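Local coordinates for protein 6-phosphogluconolactonase (Trypanosoma cruzi, PDB 6VYE) that probably hydrolyses 6-phospho-D-glucono-1,5-lactone to 6-phosphogluconate, the second step of the oxidative pentose phosphate pathway, at residues A[133-138]-A[191-196]; A[181-186]-A[206-211]. One frame throughout, in Å; residues are numbered along the deposited sequence.

Interaction 1 (A[133-138]-A[191-196])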
loop_
_atom_site.group_PDB
_atom_site.type_symbol
_atom_site.label_atom_id
_atom_site.label_comp_id
_atom_site.label_asym_id
_atom_site.label_seq_id
_atom_site.Cartn_x
_atom_site.Cartn_y
_atom_site.Cartn_z
ATOM N N LYS A 133 2.785 -14.351 -13.688
ATOM C CA LYS A 133 2.938 -15.642 -12.952
ATOM C C LYS A 133 3.323 -15.352 -11.494
ATOM O O LYS A 133 2.869 -16.080 -10.599
ATOM C CB LYS A 133 3.940 -16.570 -13.656
ATOM C CG LYS A 133 3.384 -17.243 -14.910
ATOM C CD LYS A 133 4.409 -17.884 -15.813
ATOM C CE LYS A 133 5.224 -18.941 -15.110
ATOM N NZ LYS A 133 6.121 -19.619 -16.071
ATOM N N SER A 134 4.118 -14.313 -11.264
ATOM C CA SER A 134 4.502 -13.845 -9.907
ATOM C C SER A 134 3.276 -13.296 -9.146
ATOM O O SER A 134 3.104 -13.637 -7.964
ATOM C CB SER A 134 5.607 -12.850 -10.021
ATOM O OG SER A 134 6.034 -12.458 -8.726
ATOM N N ALA A 135 2.407 -12.529 -9.800
ATOM C CA ALA A 135 1.150 -11.992 -9.221
ATOM C C ALA A 135 0.234 -13.146 -8.817
ATOM O O ALA A 135 -0.341 -13.081 -7.708
ATOM C CB ALA A 135 0.459 -11.072 -10.192
ATOM N N ASP A 136 0.096 -14.161 -9.681
ATOM C CA ASP A 136 -0.765 -15.342 -9.418
ATOM C C ASP A 136 -0.194 -16.115 -8.220
ATOM O O ASP A 136 -0.992 -16.619 -7.403
ATOM C CB ASP A 136 -0.904 -16.254 -10.636
ATOM C CG ASP A 136 -1.583 -15.629 -11.850
ATOM O OD1 ASP A 136 -2.211 -14.544 -11.713
ATOM O OD2 ASP A 136 -1.491 -16.242 -12.954
ATOM N N ALA A 137 1.127 -16.241 -8.134
ATOM C CA ALA A 137 1.793 -16.972 -7.030
ATOM C C ALA A 137 1.550 -16.204 -5.718
ATOM O O ALA A 137 1.191 -16.862 -4.729
ATOM C CB ALA A 137 3.259 -17.162 -7.316
ATOM N N TYR A 138 1.635 -14.864 -5.734
ATOM C CA TYR A 138 1.415 -14.047 -4.518
ATOM C C TYR A 138 -0.058 -14.103 -4.128
ATOM O O TYR A 138 -0.353 -14.253 -2.934
ATOM C CB TYR A 138 1.939 -12.627 -4.703
ATOM C CG TYR A 138 2.218 -11.908 -3.415
ATOM C CD1 TYR A 138 3.066 -12.456 -2.477
ATOM C CD2 TYR A 138 1.697 -10.655 -3.164
ATOM C CE1 TYR A 138 3.362 -11.796 -1.297
ATOM C CE2 TYR A 138 1.985 -9.977 -1.988
ATOM C CZ TYR A 138 2.809 -10.556 -1.048
ATOM O OH TYR A 138 3.105 -9.922 0.125
ATOM N N VAL A 191 -4.577 -9.479 -6.950
ATOM C CA VAL A 191 -3.180 -9.083 -7.311
ATOM C C VAL A 191 -3.066 -9.036 -8.841
ATOM O O VAL A 191 -3.667 -9.864 -9.525
ATOM C CB VAL A 191 -2.144 -10.074 -6.757
ATOM C CG1 VAL A 191 -0.744 -9.479 -6.824
ATOM C CG2 VAL A 191 -2.481 -10.561 -5.348
ATOM N N SER A 192 -2.338 -8.071 -9.363
ATOM C CA SER A 192 -2.115 -7.913 -10.808
ATOM C C SER A 192 -0.724 -7.311 -11.019
ATOM O O SER A 192 0.160 -7.480 -10.142
ATOM C CB SER A 192 -3.219 -7.060 -11.395
ATOM O OG SER A 192 -3.166 -7.101 -12.804
ATOM N N VAL A 193 -0.523 -6.623 -12.137
ATOM C CA VAL A 193 0.846 -6.196 -12.536
ATOM C C VAL A 193 0.743 -4.783 -13.093
ATOM O O VAL A 193 -0.355 -4.349 -13.450
ATOM C CB VAL A 193 1.467 -7.171 -13.547
ATOM C CG1 VAL A 193 1.592 -8.576 -12.987
ATOM C CG2 VAL A 193 0.694 -7.198 -14.850
ATOM N N GLY A 194 1.869 -4.099 -13.136
ATOM C CA GLY A 194 1.937 -2.752 -13.682
ATOM C C GLY A 194 3.354 -2.442 -14.061
ATOM O O GLY A 194 4.298 -2.957 -13.385
ATOM N N PHE A 195 3.495 -1.705 -15.159
ATOM C CA PHE A 195 4.765 -1.097 -15.604
ATOM C C PHE A 195 4.612 0.409 -15.432
ATOM O O PHE A 195 3.556 0.963 -15.707
ATOM C CB PHE A 195 5.092 -1.582 -17.024
ATOM C CG PHE A 195 6.519 -1.320 -17.423
ATOM C CD1 PHE A 195 7.506 -2.269 -17.195
ATOM C CD2 PHE A 195 6.893 -0.086 -17.946
ATOM C CE1 PHE A 195 8.829 -2.008 -17.532
ATOM C CE2 PHE A 195 8.213 0.167 -18.283
ATOM C CZ PHE A 195 9.179 -0.788 -18.071
ATOM N N PRO A 196 5.646 1.140 -14.965
ATOM C CA PRO A 196 5.493 2.562 -14.704
ATOM C C PRO A 196 5.273 3.340 -16.004
ATOM O O PRO A 196 5.670 2.877 -17.078
ATOM C CB PRO A 196 6.800 2.937 -13.995
ATOM C CG PRO A 196 7.777 1.897 -14.463
ATOM C CD PRO A 196 6.975 0.636 -14.594
#
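Ala135, on helix 128-146, sets its methyl against strand 191-194 between two valine branches: CB of Ala135 lies 3.9 Å from CG1 of Val191 and 3.9 Å from CG1 of Val193. The same methyl also meets the strand backbone, with CB of Ala135 3.6 Å from O of Ser192. Val191 in turn leans on the helix backbone, its CB 3.6 Å from O of Ala135. Its CG1 stands anti to the backbone N (chi1 -166°), which brings that methyl to both the carbonyl oxygen and CB of Ala135. The other methyl, CG2, reaches the next turn and comes within 4.5 Å of C of Tyr138. In Val193 the CG1 branch is anti to the carbonyl carbon and does the touching.

Helix and strand run nearly antiparallel, at 154°, with their axes 7.2 Å apart at closest, a short separation that the small alanine permits. Around these contacts, Val207 of the adjacent strand touches Ala135, Ser134 and Val191, while Ala131 and Val132 extend the helix surface against Val193. Further out, polar bonds join the helix to other parts of the chain: Ser134 OG bonds to O of Asp116, and Tyr138 OH to O of Val113 and N of Phe81. Glu139 OE1 accepts from N of Val191, a direct tie from helix to strand.

The contact between 133-138 and 191-196 thus rests on methyl groups and carbonyl oxygens in van der Waals touch, and its closeness depends on steric fit, while the hydrogen bonds of Ser134, Tyr138 and Val191 run to partners outside the two segments.

Interaction 2 (A[181-186]-A[206-211]). With PO4 (phosphate ion), chain D.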
loop_
_atom_site.group_PDB
_atom_site.type_symbol
_atom_site.label_atom_id
_atom_site.label_comp_id
_atom_site.label_asym_id
_atom_site.label_seq_id
_atom_site.Cartn_x
_atom_site.Cartn_y
_atom_site.Cartn_z
ATOM N N SER A 181 -2.164 0.274 -16.892
ATOM C CA SER A 181 -1.724 -1.037 -16.355
ATOM C C SER A 181 -2.906 -2.001 -16.356
ATOM O O SER A 181 -4.088 -1.551 -16.243
ATOM C CB SER A 181 -1.127 -0.907 -14.994
ATOM O OG SER A 181 -2.119 -0.468 -14.082
ATOM N N GLN A 182 -2.547 -3.289 -16.396
ATOM C CA GLN A 182 -3.419 -4.464 -16.136
ATOM C C GLN A 182 -4.170 -4.225 -14.819
ATOM O O GLN A 182 -5.335 -4.598 -14.735
ATOM C CB GLN A 182 -2.537 -5.715 -16.143
ATOM C CG GLN A 182 -1.874 -6.031 -17.508
ATOM C CD GLN A 182 -0.612 -5.263 -17.896
ATOM O OE1 GLN A 182 -0.034 -4.471 -17.123
ATOM N NE2 GLN A 182 -0.150 -5.493 -19.124
ATOM N N ALA A 183 -3.556 -3.589 -13.815
ATOM C CA ALA A 183 -4.199 -3.296 -12.508
ATOM C C ALA A 183 -5.177 -2.111 -12.579
ATOM O O ALA A 183 -5.995 -1.954 -11.620
ATOM C CB ALA A 183 -3.105 -3.014 -11.508
ATOM N N GLU A 184 -5.053 -1.231 -13.579
ATOM C CA GLU A 184 -5.687 0.112 -13.538
ATOM C C GLU A 184 -7.112 0.031 -12.988
ATOM O O GLU A 184 -7.415 0.858 -12.109
ATOM C CB GLU A 184 -5.765 0.773 -14.912
ATOM C CG GLU A 184 -6.563 2.077 -14.904
ATOM C CD GLU A 184 -6.684 2.751 -16.267
ATOM O OE1 GLU A 184 -5.891 2.427 -17.151
ATOM O OE2 GLU A 184 -7.567 3.601 -16.433
ATOM N N SER A 185 -7.948 -0.893 -13.485
ATOM C CA SER A 185 -9.388 -1.022 -13.117
ATOM C C SER A 185 -9.721 -2.444 -12.637
ATOM O O SER A 185 -10.908 -2.834 -12.721
ATOM C CB SER A 185 -10.285 -0.656 -14.298
ATOM O OG SER A 185 -9.677 0.326 -15.122
ATOM N N GLU A 186 -8.724 -3.236 -12.228
ATOM C CA GLU A 186 -8.928 -4.700 -12.029
ATOM C C GLU A 186 -9.853 -4.906 -10.824
ATOM O O GLU A 186 -9.488 -4.444 -9.700
ATOM C CB GLU A 186 -7.596 -5.426 -11.885
ATOM C CG GLU A 186 -7.751 -6.901 -11.554
ATOM C CD GLU A 186 -8.510 -7.761 -12.561
ATOM O OE1 GLU A 186 -7.890 -8.169 -13.567
ATOM O OE2 GLU A 186 -9.684 -8.118 -12.287
ATOM N N ARG A 206 6.130 -4.552 -12.043
ATOM C CA ARG A 206 5.768 -4.654 -10.614
ATOM C C ARG A 206 4.579 -5.585 -10.476
ATOM O O ARG A 206 3.780 -5.711 -11.450
ATOM C CB ARG A 206 5.433 -3.298 -10.015
ATOM C CG ARG A 206 6.624 -2.350 -9.993
ATOM C CD ARG A 206 6.468 -1.323 -11.057
ATOM N NE ARG A 206 7.489 -0.306 -10.983
ATOM C CZ ARG A 206 7.408 0.818 -10.303
ATOM N NH1 ARG A 206 6.372 1.055 -9.521
ATOM N NH2 ARG A 206 8.410 1.686 -10.351
ATOM N N VAL A 207 4.559 -6.290 -9.350
ATOM C CA VAL A 207 3.364 -7.026 -8.875
ATOM C C VAL A 207 2.698 -6.048 -7.914
ATOM O O VAL A 207 3.446 -5.360 -7.223
ATOM C CB VAL A 207 3.773 -8.352 -8.205
ATOM C CG1 VAL A 207 2.580 -9.063 -7.598
ATOM C CG2 VAL A 207 4.494 -9.249 -9.202
ATOM N N THR A 208 1.376 -5.948 -7.932
ATOM C CA THR A 208 0.631 -4.935 -7.164
ATOM C C THR A 208 -0.700 -5.537 -6.738
ATOM O O THR A 208 -1.286 -6.337 -7.504
ATOM C CB THR A 208 0.456 -3.614 -7.949
ATOM O OG1 THR A 208 -0.185 -2.653 -7.113
ATOM C CG2 THR A 208 -0.349 -3.745 -9.224
ATOM N N LEU A 209 -1.161 -5.117 -5.570
ATOM C CA LEU A 209 -2.559 -5.284 -5.154
ATOM C C LEU A 209 -3.407 -4.403 -6.068
ATOM O O LEU A 209 -2.896 -3.367 -6.623
ATOM C CB LEU A 209 -2.753 -4.895 -3.681
ATOM C CG LEU A 209 -1.955 -5.708 -2.654
ATOM C CD1 LEU A 209 -2.324 -5.222 -1.252
ATOM C CD2 LEU A 209 -2.172 -7.215 -2.785
ATOM N N THR A 210 -4.657 -4.827 -6.217
ATOM C CA THR A 210 -5.597 -4.227 -7.173
ATOM C C THR A 210 -6.480 -3.247 -6.416
ATOM O O THR A 210 -6.563 -3.268 -5.184
ATOM C CB THR A 210 -6.373 -5.348 -7.868
ATOM O OG1 THR A 210 -7.072 -6.091 -6.861
ATOM C CG2 THR A 210 -5.447 -6.227 -8.675
ATOM N N PRO A 211 -7.200 -2.374 -7.137
ATOM C CA PRO A 211 -8.210 -1.535 -6.488
ATOM C C PRO A 211 -9.210 -2.362 -5.655
ATOM O O PRO A 211 -9.490 -1.991 -4.535
ATOM C CB PRO A 211 -8.817 -0.760 -7.673
ATOM C CG PRO A 211 -7.704 -0.722 -8.688
ATOM C CD PRO A 211 -7.042 -2.089 -8.571
HETATM P P PO4 D . 6.962 4.058 -7.720
HETATM O O1 PO4 D . 5.692 3.160 -7.651
HETATM O O2 PO4 D . 7.299 4.551 -6.349
HETATM O O3 PO4 D . 6.726 5.279 -8.576
HETATM O O4 PO4 D . 8.094 3.239 -8.330
#
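The turns at 181-186 lie against the end of strand 206-209, whose other end carries a phosphate-binding arginine. Two successive type I turns, Ser181 to Glu184 and Ala183 to Glu186, put CB of Ala183 3.7 Å from CG2 of Thr208. The Pro211 ring packs against the second turn, its CD in a tight 3.2 Å approach to O of Ala183, which also accepts N of Glu186. Glu186 and Thr210 lie side by side, with CG of Glu186 3.7 Å from CG2 of Thr210. The contact buries O of Glu186, which has no polar partner in the model, whereas OE2 of Glu186 takes N of His188 and N of Arg189.

Arg206 grips a phosphate ion, probably from the crystallisation liquor, edge-on: NH1 donates to O1 (2.9 Å) and NH2 to O4 (2.6 Å). Ser176 OG bonds to NH1 and Pro202 O to NH2. His173 NE2 and Arg85 NH2 also bind the ion, consistent with a substrate-phosphate site.

Thr208 OG1 donates to Leu209 O (2.8 Å), in the carbonyl plane on a lone pair, and bonds to Ser176 N. Thr210 occupies the N-cap position of helix 211-215; strand 206-209 runs between strands 77-85 and 191-194, touching helix 128-146.

Overall arrangement
After the strands 14-18, 46-50 and 77-85 and the helices between them, the chain forms helix 128-146, then strand 163-167, the turns at 181-186, edge strand 191-194 and strand 206-209. Interaction 1 closes a loop of 52 residues between helix and edge strand; interaction 2 closes a shorter one of 19. The two cross, since 181-186 lies inside the first loop and 206-211 beyond it. They join where the two strands pair: N of Ser192 lies 2.8 Å from O of Thr208, and N of Arg206 2.8 Å from O of Gly194. Together they tie the helix and the turns to the antiparallel margin of the mixed sheet.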